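Long-range contacts in envelope glycoprotein (PDB 5XEA), which probably attaches the virus to a host-cell receptor and then induces fusion of the viral envelope with the host membrane: residues C89-I94 / W140-V144; T43-R47 / E79-G84; I204-D209 / K221-D226; A30-S36 / E196-V202; Y53-G58 / N128-H134. One frame throughout, in Å; residues are numbered along the deposited sequence.

Overall arrangement
The five contacts trace the elongated chain from its middle to one far end. Contacts 1 and 2 touch, with centres about 11 Å apart: helix 77-86 and strand 89-91 follow one another in sequence and pack beside neighbouring strands 40-56 and 133-156. The same two strands meet again in contact 5, whose centre lies about 27 Å from that of contact 1 and about 58 Å from the chain centre. Contacts 3 and 4 share strand 197-209 in another antiparallel sheet; their centres are about 19 Å apart, and a salt bridge between Arg32 and Asp226 joins them. Contacts 3 and 5, with centres about 76 Å apart, both reach the second subunit of the trimer.

Contact 1. Residues C89-I94 / W140-V144; sequences CSYGDI and WRCGV
A disulfide between two layers of β-structure defines this buried contact, tying the short strand 89-91 to residues 140-144 of the long strand 133-156. The strands run antiparallel, at 165°, with axes 6.2 Å apart, and they face each other instead of pairing in one sheet; strand 89-91 bonds to residues 115-117. Cys89 lies nearest Gly143 (CA-CA 5.7 Å) and Tyr91 nearest Trp140 (CA-CA 6.1 Å). Both cysteines are extended with p rotamers and point at each other, giving Cys89 SG-Cys142 SG 2.1 Å with chi3 61°. Beyond the bridge, Tyr91 CB meets Trp140 CB at 3.5 Å, and Cys142 SG lies 3.8 Å from Tyr91 CD2. Trp140 (m, chi2 80°) slides its indole under Gly92, whose CA makes a CH-pi contact 3.6 Å from the centroid of the five-membered ring; a CB there would clash with the indole. Trp140 NE1 donates to Asp93 O at 2.9 Å. Covalent linkage at one end and a satisfied indole NH at the other thus fix the segments at two points.

Contact 2. Residues T43-R47 / E79-G84; sequences TAGYR and ELLLWG
Residues 43-47 form an extended strand and residues 79-84 a regular α-helix, with Trp83 N to Glu79 O at 2.7 Å and Gly84 N to Leu80 O at 2.8 Å. The axes approach to 8.5 Å, and the chain directions make an angle of 108°, so the helix lies well across the strand. Thr43 is nearest Gly84 (CA-CA 6.2 Å) and Gly45 nearest Leu80 (CA-CA 6.5 Å). The CA-to-CB bonds of Thr43 and Arg47 point to the helix, while those of Ala44 and Tyr46 point away. Between the first two, Gly45 leaves the room taken by Leu80 (t, p) and Trp83 (m, chi2 15°): a CB there would clash with both, and as built Gly45 N is 3.7 Å from Leu80 CD1 and Gly45 CA 4.0 Å from Trp83 CZ3. Thr43 CG2 touches Leu80 CD1 at 3.7 Å. Arg47 (t, t, p) reaches out, turning at chi3, and forms a salt bridge with Glu79, NH1 to OE2 at 2.9 Å and NH2 to OE1 at 2.9 Å; Trp83 CZ2 lies over the guanidinium face, 3.5 Å from Arg47 NH1. Arg47 NE is bound by Tyr73 O. This is helix-on-sheet packing, in which helix 77-86 lies over an antiparallel sheet that includes strands 40-56, 133-156 and 187-192, its inner face apolar and a salt bridge at one end.

Contact 3. Residues I204-D209 / K221-D226; sequences ISCFVD and KAFCQD
Cys206 and Cys224 both take m rotamers and join their sulfurs at 2.0 Å (chi3 101°) across a non-hydrogen-bonded pair whose CA atoms are only 4.0 Å apart. On the same face Val208 (t) sets CG2 3.8 Å from Ala222 CB. Ile204 (m, t) points toward the partner strand, its CG2 3.8 Å from Cys224 CB. The segments are the arms of a β-hairpin in an antiparallel sheet, at 158°, with strand 24-35 beyond one arm and strand 229-233 beyond the other. Toward the turn, two hydrogen-bonded pairs follow: Phe207 N-Phe223 O 2.8 Å and Phe223 N-Phe207 O 2.9 Å, then Asp209 N-Lys221 O 2.8 Å and Lys221 N-Asp209 O 3.2 Å. The other face carries Phe207 (m, chi2 -74°), Phe223 (m, chi2 84°), Asp209 (t) and Lys221 (m). Phe207 swings its ring away from the partner strand to meet Phe294 of the second subunit, while Phe223 packs on Glu297 of that subunit and Ala408 of the third. Lys221 NZ forms a salt bridge with Glu410 of the third subunit.

Contact 4. Residues A30-S36 / E196-V202; sequences ATRYTTS and EIQREEV
Arg32 lays one face of its guanidinium over Val202, with Arg32 CZ 4.0 Å from Val202 CG1, and reaches Glu200 in a salt bridge, Arg32 NH2 to Glu200 OE1 2.8 Å, although the hydrogen bond is weak in angle. Its t, t, p conformation also lets NH1 pair with Asp226. The strands are antiparallel neighbours at 152°, axes 4.5 Å apart, in register from Ala30 opposite Val202 to Thr35 opposite Ile197. Backbone bonds include Ala30 N-Val202 O 3.0 Å, Val202 N-Ala30 O 2.9 Å, Arg32 N-Glu200 O 2.8 Å and Gln198 N-Thr34 O 2.7 Å. On the face opposite Arg32, Tyr33 (m) sets CB 4.0 Å from Ile197 CG2, and Thr31 OG1 donates to Glu201 OE1 at 3.2 Å. The Tyr33 side chain comes within about 5 Å of an N-acetylglucosamine of the protein's own attached glycan at its nearest and meets Trp155. At the far end Glu196 N bonds to Ser36 OG at 2.9 Å, and a water joins Thr34 OG1 (2.7 Å) to Gln198 OE1 (2.5 Å). The ladder thus joins segments at least 160 positions apart through backbone bonds, while charged and hydroxyl side chains add polar links at its surface.

Contact 5. Residues Y53-G58 / N128-H134; sequences YCYNGG and NWKFAYH
The imidazole of His134 (m) sits between two tyrosines: Tyr53 OH lies over one face, 3.2 Å from His134 ND1, and Tyr55 CD1 over the other, 3.4 Å from His134 NE2. The Tyr53 and His134 planes are near parallel (16°) but slid apart, with centroids 5.2 Å apart; Tyr55 and His134 are oblique, at 4.5 Å. Both tyrosines take t rotamers. Tyr55 and His134 form an antiparallel non-hydrogen-bonded pair (CA-CA 4.2 Å), followed by Asn56 N to Tyr133 O at 3.1 Å and Ala132 N to Asn56 O at 2.6 Å. Here strands 40-56 and 133-156 pair at the far tip of the molecule, a position consistent with the membrane-directed fusion loops of class III fusogens, to which gp64 belongs. A type II turn from Lys130 to Tyr133 carries Ala132 at positive phi (67°) and closes with Tyr133 N-Lys130 O at 3.1 Å. Asn128 ND2 donates to Tyr55 O at 3.0 Å. Asn56 (t) makes an Asx turn, its OD1 accepting from Gly58 N at 3.2 Å, while ND2 bonds to Leu59 O of the second subunit. Phe131 also packs on that Leu59, and Phe131 CE1 lies 3.7 Å from Gly58 N.

Contact 1. Residues C89-I94 / W140-V144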
# COMPACT_ATOMS: atom_id res chain seq x y z
N CYS B 89 35.54 11.28 0.22
CA CYS B 89 36.16 9.97 0.31
C CYS B 89 37.63 10.08 -0.10
O CYS B 89 38.05 11.03 -0.77
CB CYS B 89 35.42 8.94 -0.56
SG CYS B 89 35.37 9.23 -2.39
N SER B 90 38.41 9.09 0.30
CA SER B 90 39.82 9.04 -0.05
C SER B 90 40.10 7.88 -1.00
O SER B 90 39.33 6.92 -1.09
CB SER B 90 40.70 8.93 1.19
OG SER B 90 40.45 7.72 1.87
N TYR B 91 41.24 7.95 -1.67
CA TYR B 91 41.65 6.91 -2.60
C TYR B 91 43.16 7.00 -2.81
O TYR B 91 43.81 7.96 -2.38
CB TYR B 91 40.87 7.02 -3.91
CG TYR B 91 41.02 8.34 -4.65
CD1 TYR B 91 42.02 8.51 -5.60
CD2 TYR B 91 40.14 9.41 -4.41
CE1 TYR B 91 42.16 9.70 -6.29
CE2 TYR B 91 40.28 10.62 -5.11
CZ TYR B 91 41.29 10.75 -6.05
OH TYR B 91 41.46 11.93 -6.76
N GLY B 92 43.71 5.97 -3.46
CA GLY B 92 45.15 5.84 -3.63
C GLY B 92 45.67 6.54 -4.87
O GLY B 92 44.94 7.22 -5.59
N ASP B 93 46.97 6.36 -5.12
CA ASP B 93 47.58 6.90 -6.33
C ASP B 93 47.05 6.16 -7.56
O ASP B 93 46.77 4.97 -7.51
CB ASP B 93 49.10 6.78 -6.28
CG ASP B 93 49.72 7.68 -5.22
OD1 ASP B 93 49.26 8.84 -5.08
OD2 ASP B 93 50.67 7.24 -4.53
N ILE B 94 46.92 6.90 -8.66
CA ILE B 94 46.48 6.32 -9.92
C ILE B 94 47.67 6.23 -10.86
O ILE B 94 48.62 7.02 -10.79
CB ILE B 94 45.31 7.11 -10.56
CG1 ILE B 94 45.82 8.12 -11.59
CG2 ILE B 94 44.39 7.78 -9.48
CD1 ILE B 94 45.11 8.00 -12.93
N TRP B 140 40.90 4.32 -9.10
CA TRP B 140 40.15 4.15 -7.86
C TRP B 140 38.72 4.64 -8.04
O TRP B 140 38.45 5.53 -8.85
CB TRP B 140 40.81 4.93 -6.70
CG TRP B 140 42.13 4.37 -6.31
CD1 TRP B 140 43.33 4.57 -6.95
CD2 TRP B 140 42.39 3.47 -5.23
NE1 TRP B 140 44.32 3.87 -6.31
CE2 TRP B 140 43.78 3.17 -5.27
CE3 TRP B 140 41.59 2.89 -4.23
CZ2 TRP B 140 44.38 2.32 -4.34
CZ3 TRP B 140 42.18 2.05 -3.31
CH2 TRP B 140 43.58 1.77 -3.37
N ARG B 141 37.82 4.06 -7.26
CA ARG B 141 36.49 4.63 -7.05
C ARG B 141 36.25 4.72 -5.55
O ARG B 141 36.74 3.89 -4.78
CB ARG B 141 35.37 3.81 -7.71
CG ARG B 141 35.08 2.47 -7.02
CD ARG B 141 34.30 1.52 -7.93
NE ARG B 141 33.08 2.16 -8.42
CZ ARG B 141 31.86 1.94 -7.94
NH1 ARG B 141 31.67 1.08 -6.95
NH2 ARG B 141 30.81 2.58 -8.46
N CYS B 142 35.49 5.73 -5.16
CA CYS B 142 35.07 5.82 -3.77
C CYS B 142 33.85 6.71 -3.68
O CYS B 142 33.57 7.50 -4.59
CB CYS B 142 36.20 6.33 -2.87
SG CYS B 142 36.77 7.99 -3.28
N GLY B 143 33.12 6.58 -2.59
CA GLY B 143 31.92 7.38 -2.41
C GLY B 143 31.42 7.22 -1.00
O GLY B 143 31.76 6.26 -0.30
N VAL B 144 30.59 8.18 -0.58
CA VAL B 144 30.08 8.19 0.79
C VAL B 144 28.69 8.81 0.78
O VAL B 144 28.41 9.72 0.00
CB VAL B 144 31.03 8.94 1.75
CG1 VAL B 144 31.14 10.41 1.35
CG2 VAL B 144 30.57 8.80 3.21

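Contact 2. Residues T43-R47 / E79-G84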
# COMPACT_ATOMS: atom_id res chain seq x y z
N THR B 43 25.72 6.05 7.80
CA THR B 43 26.87 6.46 7.00
C THR B 43 27.38 5.22 6.28
O THR B 43 27.69 4.21 6.92
CB THR B 43 27.97 7.08 7.87
OG1 THR B 43 27.44 8.23 8.53
CG2 THR B 43 29.15 7.49 7.00
N ALA B 44 27.43 5.29 4.95
CA ALA B 44 27.89 4.17 4.14
C ALA B 44 28.94 4.66 3.15
O ALA B 44 28.72 5.66 2.45
CB ALA B 44 26.74 3.50 3.40
N GLY B 45 30.06 3.97 3.10
CA GLY B 45 31.14 4.34 2.20
C GLY B 45 31.72 3.13 1.48
O GLY B 45 31.73 2.02 2.01
N TYR B 46 32.20 3.38 0.26
CA TYR B 46 32.81 2.34 -0.55
C TYR B 46 34.11 2.86 -1.15
O TYR B 46 34.27 4.06 -1.36
CB TYR B 46 31.87 1.84 -1.68
CG TYR B 46 31.54 2.85 -2.76
CD1 TYR B 46 32.31 2.94 -3.92
CD2 TYR B 46 30.46 3.71 -2.61
CE1 TYR B 46 32.01 3.87 -4.89
CE2 TYR B 46 30.16 4.64 -3.58
CZ TYR B 46 30.93 4.72 -4.72
OH TYR B 46 30.61 5.66 -5.69
N ARG B 47 35.01 1.93 -1.43
CA ARG B 47 36.28 2.25 -2.09
C ARG B 47 36.82 0.99 -2.72
O ARG B 47 36.90 -0.06 -2.06
CB ARG B 47 37.28 2.83 -1.09
CG ARG B 47 38.69 3.10 -1.68
CD ARG B 47 39.48 3.90 -0.65
NE ARG B 47 39.63 3.13 0.58
CZ ARG B 47 40.08 3.62 1.73
NH1 ARG B 47 40.43 4.89 1.83
NH2 ARG B 47 40.17 2.81 2.78
N GLU B 79 38.05 5.89 9.34
CA GLU B 79 37.93 6.51 8.03
C GLU B 79 36.49 6.91 7.76
O GLU B 79 36.21 8.05 7.37
CB GLU B 79 38.44 5.56 6.93
CG GLU B 79 39.96 5.45 6.82
CD GLU B 79 40.40 4.62 5.61
OE1 GLU B 79 40.27 3.38 5.64
OE2 GLU B 79 40.86 5.23 4.63
N LEU B 80 35.56 5.98 7.96
CA LEU B 80 34.15 6.24 7.67
C LEU B 80 33.66 7.47 8.43
O LEU B 80 32.99 8.34 7.86
CB LEU B 80 33.31 5.01 8.00
CG LEU B 80 31.94 4.95 7.34
CD1 LEU B 80 32.04 5.41 5.91
CD2 LEU B 80 31.39 3.54 7.41
N LEU B 81 34.00 7.55 9.72
CA LEU B 81 33.64 8.72 10.51
C LEU B 81 34.16 10.00 9.87
O LEU B 81 33.43 10.99 9.76
CB LEU B 81 34.18 8.56 11.94
CG LEU B 81 33.30 7.72 12.87
CD1 LEU B 81 34.05 7.29 14.12
CD2 LEU B 81 32.02 8.47 13.25
N LEU B 82 35.42 10.00 9.42
CA LEU B 82 35.96 11.20 8.79
C LEU B 82 35.28 11.47 7.45
O LEU B 82 35.02 12.63 7.10
CB LEU B 82 37.47 11.07 8.63
CG LEU B 82 38.18 12.19 7.85
CD1 LEU B 82 37.89 13.56 8.43
CD2 LEU B 82 39.70 11.92 7.80
N TRP B 83 34.97 10.41 6.70
CA TRP B 83 34.27 10.59 5.43
C TRP B 83 32.91 11.22 5.65
O TRP B 83 32.52 12.15 4.94
CB TRP B 83 34.11 9.25 4.71
CG TRP B 83 35.37 8.62 4.15
CD1 TRP B 83 36.67 8.95 4.44
CD2 TRP B 83 35.43 7.54 3.21
NE1 TRP B 83 37.53 8.14 3.74
CE2 TRP B 83 36.79 7.27 2.97
CE3 TRP B 83 34.46 6.78 2.54
CZ2 TRP B 83 37.21 6.26 2.10
CZ3 TRP B 83 34.88 5.78 1.67
CH2 TRP B 83 36.25 5.53 1.46
N GLY B 84 32.16 10.72 6.64
CA GLY B 84 30.82 11.24 6.88
C GLY B 84 30.82 12.72 7.25
O GLY B 84 30.03 13.51 6.71

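Contact 3. Residues I204-D209 / K221-D226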
# COMPACT_ATOMS: atom_id res chain seq x y z
N ILE B 204 -3.64 4.10 27.95
CA ILE B 204 -3.88 3.87 26.53
C ILE B 204 -5.30 3.37 26.33
O ILE B 204 -5.71 2.38 26.96
CB ILE B 204 -2.85 2.88 25.95
CG1 ILE B 204 -1.53 3.61 25.77
CG2 ILE B 204 -3.32 2.30 24.64
CD1 ILE B 204 -0.36 2.71 25.90
N SER B 205 -6.05 4.05 25.48
CA SER B 205 -7.39 3.61 25.13
C SER B 205 -7.31 2.41 24.19
O SER B 205 -6.63 2.45 23.16
CB SER B 205 -8.19 4.74 24.50
OG SER B 205 -7.52 5.27 23.36
N CYS B 206 -7.99 1.34 24.58
CA CYS B 206 -8.12 0.13 23.79
C CYS B 206 -9.57 -0.31 23.79
O CYS B 206 -10.29 -0.11 24.77
CB CYS B 206 -7.26 -1.02 24.34
SG CYS B 206 -5.51 -0.68 24.51
N PHE B 207 -10.00 -0.91 22.68
CA PHE B 207 -11.27 -1.63 22.64
C PHE B 207 -10.96 -3.11 22.73
O PHE B 207 -10.16 -3.64 21.94
CB PHE B 207 -12.05 -1.29 21.37
CG PHE B 207 -12.62 0.10 21.39
CD1 PHE B 207 -13.74 0.40 22.18
CD2 PHE B 207 -12.03 1.11 20.67
CE1 PHE B 207 -14.25 1.68 22.22
CE2 PHE B 207 -12.54 2.39 20.70
CZ PHE B 207 -13.67 2.68 21.49
N VAL B 208 -11.53 -3.78 23.73
CA VAL B 208 -11.25 -5.18 23.99
C VAL B 208 -12.50 -5.98 23.66
O VAL B 208 -13.58 -5.71 24.18
CB VAL B 208 -10.78 -5.43 25.42
CG1 VAL B 208 -10.67 -6.92 25.66
CG2 VAL B 208 -9.43 -4.77 25.64
N ASP B 209 -12.33 -6.97 22.80
CA ASP B 209 -13.43 -7.74 22.23
C ASP B 209 -13.24 -9.19 22.67
O ASP B 209 -12.45 -9.92 22.06
CB ASP B 209 -13.44 -7.61 20.71
CG ASP B 209 -14.79 -7.96 20.08
OD1 ASP B 209 -15.56 -8.70 20.73
OD2 ASP B 209 -15.08 -7.50 18.94
N LYS B 221 -9.32 -10.19 21.79
CA LYS B 221 -8.62 -9.28 20.88
C LYS B 221 -8.70 -7.86 21.41
O LYS B 221 -9.76 -7.41 21.85
CB LYS B 221 -9.18 -9.34 19.46
CG LYS B 221 -8.68 -10.52 18.64
CD LYS B 221 -8.21 -10.08 17.26
CE LYS B 221 -7.71 -11.27 16.44
NZ LYS B 221 -6.95 -10.84 15.21
N ALA B 222 -7.57 -7.15 21.37
CA ALA B 222 -7.51 -5.79 21.88
C ALA B 222 -6.89 -4.89 20.82
O ALA B 222 -5.79 -5.16 20.33
CB ALA B 222 -6.72 -5.71 23.19
N PHE B 223 -7.60 -3.81 20.49
CA PHE B 223 -7.18 -2.86 19.48
C PHE B 223 -7.00 -1.51 20.16
O PHE B 223 -7.95 -0.99 20.76
CB PHE B 223 -8.21 -2.75 18.35
CG PHE B 223 -8.64 -4.08 17.79
CD1 PHE B 223 -9.64 -4.81 18.41
CD2 PHE B 223 -8.04 -4.59 16.66
CE1 PHE B 223 -10.04 -6.02 17.90
CE2 PHE B 223 -8.43 -5.82 16.13
CZ PHE B 223 -9.44 -6.53 16.76
N CYS B 224 -5.81 -0.94 20.06
CA CYS B 224 -5.51 0.27 20.79
C CYS B 224 -5.12 1.40 19.86
O CYS B 224 -4.66 1.18 18.73
CB CYS B 224 -4.39 0.04 21.81
SG CYS B 224 -4.64 -1.42 22.81
N GLN B 225 -5.28 2.61 20.37
CA GLN B 225 -4.79 3.81 19.73
C GLN B 225 -3.85 4.51 20.70
O GLN B 225 -4.11 4.55 21.90
CB GLN B 225 -5.93 4.75 19.33
CG GLN B 225 -5.48 6.18 19.05
CD GLN B 225 -6.61 7.09 18.57
OE1 GLN B 225 -7.80 6.78 18.72
NE2 GLN B 225 -6.24 8.23 18.00
N ASP B 226 -2.75 5.03 20.19
CA ASP B 226 -1.88 5.91 20.98
C ASP B 226 -1.41 7.01 20.03
O ASP B 226 -0.43 6.83 19.28
CB ASP B 226 -0.72 5.13 21.59
CG ASP B 226 0.18 6.00 22.43
OD1 ASP B 226 -0.29 7.07 22.85
OD2 ASP B 226 1.34 5.62 22.68

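Contact 4. Residues A30-S36 / E196-V202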
# COMPACT_ATOMS: atom_id res chain seq x y z
N ALA B 30 0.31 1.39 31.03
CA ALA B 30 1.48 0.76 30.45
C ALA B 30 2.68 1.67 30.59
O ALA B 30 2.56 2.89 30.70
CB ALA B 30 1.25 0.41 28.97
N THR B 31 3.85 1.04 30.60
CA THR B 31 5.11 1.75 30.44
C THR B 31 5.41 1.84 28.95
O THR B 31 5.48 0.82 28.27
CB THR B 31 6.24 1.04 31.18
OG1 THR B 31 5.88 0.84 32.55
CG2 THR B 31 7.51 1.87 31.12
N ARG B 32 5.55 3.06 28.45
CA ARG B 32 5.82 3.30 27.05
C ARG B 32 7.25 3.79 26.89
O ARG B 32 7.69 4.68 27.62
CB ARG B 32 4.85 4.32 26.47
CG ARG B 32 5.00 4.49 24.99
CD ARG B 32 4.03 5.49 24.47
NE ARG B 32 4.45 6.83 24.80
CZ ARG B 32 3.65 7.88 24.74
NH1 ARG B 32 2.39 7.72 24.37
NH2 ARG B 32 4.10 9.09 25.05
N TYR B 33 7.95 3.23 25.91
CA TYR B 33 9.30 3.65 25.55
C TYR B 33 9.28 4.19 24.13
O TYR B 33 8.91 3.47 23.20
CB TYR B 33 10.28 2.49 25.65
CG TYR B 33 10.36 1.83 27.01
CD1 TYR B 33 11.30 2.24 27.95
CD2 TYR B 33 9.50 0.80 27.34
CE1 TYR B 33 11.38 1.64 29.20
CE2 TYR B 33 9.57 0.18 28.58
CZ TYR B 33 10.51 0.61 29.51
OH TYR B 33 10.58 -0.00 30.74
N THR B 34 9.66 5.45 23.96
CA THR B 34 9.76 6.09 22.66
C THR B 34 11.13 6.76 22.53
O THR B 34 11.94 6.75 23.46
CB THR B 34 8.64 7.12 22.44
OG1 THR B 34 8.73 8.14 23.45
CG2 THR B 34 7.27 6.45 22.48
N THR B 35 11.37 7.37 21.37
CA THR B 35 12.66 7.97 21.06
C THR B 35 12.50 9.46 20.77
O THR B 35 11.44 9.93 20.34
CB THR B 35 13.34 7.28 19.85
OG1 THR B 35 12.44 7.21 18.74
CG2 THR B 35 13.80 5.87 20.20
N SER B 36 13.60 10.19 21.01
CA SER B 36 13.64 11.62 20.73
C SER B 36 13.42 11.91 19.24
O SER B 36 12.69 12.84 18.89
CB SER B 36 14.98 12.20 21.18
OG SER B 36 15.68 11.30 22.04
N GLU B 196 17.78 9.36 22.40
CA GLU B 196 17.70 8.51 23.57
C GLU B 196 16.33 7.86 23.66
O GLU B 196 15.33 8.42 23.18
CB GLU B 196 18.00 9.29 24.85
CG GLU B 196 19.46 9.66 24.99
CD GLU B 196 19.65 11.02 25.62
OE1 GLU B 196 18.89 11.95 25.27
OE2 GLU B 196 20.55 11.16 26.48
N ILE B 197 16.29 6.67 24.25
CA ILE B 197 15.03 6.00 24.52
C ILE B 197 14.50 6.55 25.84
O ILE B 197 15.20 6.53 26.86
CB ILE B 197 15.21 4.48 24.57
CG1 ILE B 197 15.50 3.94 23.17
CG2 ILE B 197 13.98 3.81 25.16
CD1 ILE B 197 15.79 2.46 23.13
N GLN B 198 13.27 7.05 25.82
CA GLN B 198 12.63 7.70 26.95
C GLN B 198 11.51 6.82 27.48
O GLN B 198 10.73 6.27 26.70
CB GLN B 198 12.08 9.07 26.54
CG GLN B 198 13.04 9.83 25.65
CD GLN B 198 12.50 11.17 25.20
OE1 GLN B 198 11.53 11.24 24.44
NE2 GLN B 198 13.14 12.24 25.66
N ARG B 199 11.43 6.71 28.80
CA ARG B 199 10.44 5.91 29.51
C ARG B 199 9.34 6.81 30.04
O ARG B 199 9.57 7.98 30.36
CB ARG B 199 11.11 5.14 30.65
CG ARG B 199 10.21 4.26 31.49
CD ARG B 199 10.87 3.94 32.82
NE ARG B 199 9.96 3.25 33.72
CZ ARG B 199 10.11 2.00 34.13
NH1 ARG B 199 11.15 1.29 33.71
NH2 ARG B 199 9.23 1.45 34.96
N GLU B 200 8.12 6.27 30.14
CA GLU B 200 6.97 7.09 30.48
C GLU B 200 5.78 6.20 30.85
O GLU B 200 5.56 5.16 30.23
CB GLU B 200 6.59 8.01 29.31
CG GLU B 200 5.65 9.14 29.65
CD GLU B 200 5.37 10.02 28.44
OE1 GLU B 200 5.65 9.57 27.31
OE2 GLU B 200 4.88 11.15 28.62
N GLU B 201 5.04 6.62 31.88
CA GLU B 201 3.87 5.88 32.36
C GLU B 201 2.63 6.51 31.75
O GLU B 201 2.39 7.71 31.90
CB GLU B 201 3.80 5.91 33.88
CG GLU B 201 5.09 5.50 34.57
CD GLU B 201 5.42 4.03 34.38
OE1 GLU B 201 4.48 3.24 34.15
OE2 GLU B 201 6.61 3.66 34.46
N VAL B 202 1.83 5.69 31.05
CA VAL B 202 0.76 6.21 30.21
C VAL B 202 -0.51 5.41 30.44
O VAL B 202 -0.50 4.28 30.94
CB VAL B 202 1.12 6.17 28.70
CG1 VAL B 202 2.31 7.07 28.38
CG2 VAL B 202 1.36 4.75 28.26
O HOH W 1 9.63 10.66 22.88

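Contact 5. Residues Y53-G58 / N128-H134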
# COMPACT_ATOMS: atom_id res chain seq x y z
N TYR B 53 48.14 -5.25 -13.99
CA TYR B 53 49.58 -5.44 -14.15
C TYR B 53 49.82 -6.41 -15.31
O TYR B 53 49.47 -7.59 -15.22
CB TYR B 53 50.18 -5.97 -12.85
CG TYR B 53 51.68 -6.15 -12.85
CD1 TYR B 53 52.53 -5.05 -12.89
CD2 TYR B 53 52.25 -7.42 -12.79
CE1 TYR B 53 53.92 -5.21 -12.87
CE2 TYR B 53 53.64 -7.59 -12.78
CZ TYR B 53 54.47 -6.48 -12.81
OH TYR B 53 55.84 -6.64 -12.79
N CYS B 54 50.40 -5.92 -16.39
CA CYS B 54 50.50 -6.71 -17.60
C CYS B 54 51.97 -6.87 -17.98
O CYS B 54 52.81 -6.08 -17.55
CB CYS B 54 49.74 -6.03 -18.74
SG CYS B 54 48.00 -5.71 -18.33
N TYR B 55 52.26 -7.89 -18.78
CA TYR B 55 53.56 -8.02 -19.43
C TYR B 55 53.35 -8.36 -20.89
O TYR B 55 52.53 -9.21 -21.23
CB TYR B 55 54.45 -9.10 -18.77
CG TYR B 55 55.78 -9.29 -19.49
CD1 TYR B 55 56.77 -8.32 -19.42
CD2 TYR B 55 56.02 -10.43 -20.26
CE1 TYR B 55 57.99 -8.49 -20.09
CE2 TYR B 55 57.25 -10.60 -20.93
CZ TYR B 55 58.22 -9.62 -20.83
OH TYR B 55 59.43 -9.75 -21.48
N ASN B 56 54.07 -7.66 -21.76
CA ASN B 56 54.02 -7.88 -23.19
C ASN B 56 55.34 -8.52 -23.63
O ASN B 56 56.34 -7.83 -23.82
CB ASN B 56 53.78 -6.56 -23.91
CG ASN B 56 53.61 -6.73 -25.41
OD1 ASN B 56 53.85 -7.80 -25.95
ND2 ASN B 56 53.18 -5.67 -26.07
N GLY B 57 55.33 -9.84 -23.83
CA GLY B 57 56.51 -10.51 -24.39
C GLY B 57 56.25 -11.13 -25.75
O GLY B 57 56.99 -12.00 -26.20
N GLY B 58 55.19 -10.66 -26.43
CA GLY B 58 54.74 -11.25 -27.68
C GLY B 58 53.96 -12.53 -27.39
O GLY B 58 54.09 -13.08 -26.30
N ASN B 128 48.76 -2.76 -22.62
CA ASN B 128 49.95 -3.61 -22.59
C ASN B 128 50.72 -3.40 -23.88
O ASN B 128 51.05 -4.37 -24.56
CB ASN B 128 49.53 -5.09 -22.45
CG ASN B 128 50.67 -6.02 -22.04
OD1 ASN B 128 51.70 -5.60 -21.51
ND2 ASN B 128 50.46 -7.32 -22.26
N TRP B 129 50.96 -2.15 -24.27
CA TRP B 129 51.43 -1.88 -25.63
C TRP B 129 52.95 -1.74 -25.72
O TRP B 129 53.46 -1.50 -26.83
CB TRP B 129 50.76 -0.62 -26.20
CG TRP B 129 50.70 0.55 -25.27
CD1 TRP B 129 49.62 0.97 -24.55
CD2 TRP B 129 51.76 1.48 -24.99
NE1 TRP B 129 49.94 2.09 -23.82
CE2 TRP B 129 51.24 2.43 -24.07
CE3 TRP B 129 53.09 1.60 -25.41
CZ2 TRP B 129 52.01 3.47 -23.57
CZ3 TRP B 129 53.85 2.64 -24.91
CH2 TRP B 129 53.31 3.56 -24.00
N LYS B 130 53.66 -1.88 -24.61
CA LYS B 130 55.11 -1.68 -24.55
C LYS B 130 55.78 -3.04 -24.63
O LYS B 130 55.93 -3.74 -23.62
CB LYS B 130 55.51 -0.92 -23.29
CG LYS B 130 56.97 -0.46 -23.30
CD LYS B 130 57.17 0.69 -24.26
CE LYS B 130 58.66 1.07 -24.36
NZ LYS B 130 58.84 2.27 -25.22
N PHE B 131 56.19 -3.42 -25.84
CA PHE B 131 56.81 -4.72 -26.06
C PHE B 131 58.04 -4.91 -25.19
O PHE B 131 58.87 -4.01 -25.07
CB PHE B 131 57.19 -4.90 -27.52
CG PHE B 131 57.88 -6.20 -27.80
CD1 PHE B 131 57.18 -7.39 -27.73
CD2 PHE B 131 59.25 -6.24 -28.13
CE1 PHE B 131 57.81 -8.60 -27.97
CE2 PHE B 131 59.89 -7.45 -28.37
CZ PHE B 131 59.17 -8.63 -28.30
N ALA B 132 58.13 -6.10 -24.58
CA ALA B 132 59.22 -6.53 -23.71
C ALA B 132 59.27 -5.75 -22.42
O ALA B 132 60.32 -5.72 -21.76
CB ALA B 132 60.60 -6.46 -24.41
N TYR B 133 58.15 -5.13 -22.03
CA TYR B 133 58.06 -4.46 -20.74
C TYR B 133 56.73 -4.79 -20.08
O TYR B 133 55.77 -5.24 -20.71
CB TYR B 133 58.19 -2.94 -20.87
CG TYR B 133 59.57 -2.43 -21.22
CD1 TYR B 133 60.44 -2.01 -20.23
CD2 TYR B 133 59.98 -2.36 -22.55
CE1 TYR B 133 61.71 -1.55 -20.55
CE2 TYR B 133 61.24 -1.89 -22.88
CZ TYR B 133 62.10 -1.49 -21.87
OH TYR B 133 63.35 -1.02 -22.18
N HIS B 134 56.69 -4.51 -18.78
CA HIS B 134 55.47 -4.59 -17.99
C HIS B 134 54.72 -3.27 -18.05
O HIS B 134 55.32 -2.20 -18.24
CB HIS B 134 55.79 -4.91 -16.54
CG HIS B 134 56.46 -6.24 -16.36
ND1 HIS B 134 55.78 -7.36 -15.95
CD2 HIS B 134 57.75 -6.62 -16.54
CE1 HIS B 134 56.62 -8.38 -15.88
NE2 HIS B 134 57.82 -7.95 -16.23
O HOH W 2 61.43 -8.16 -20.86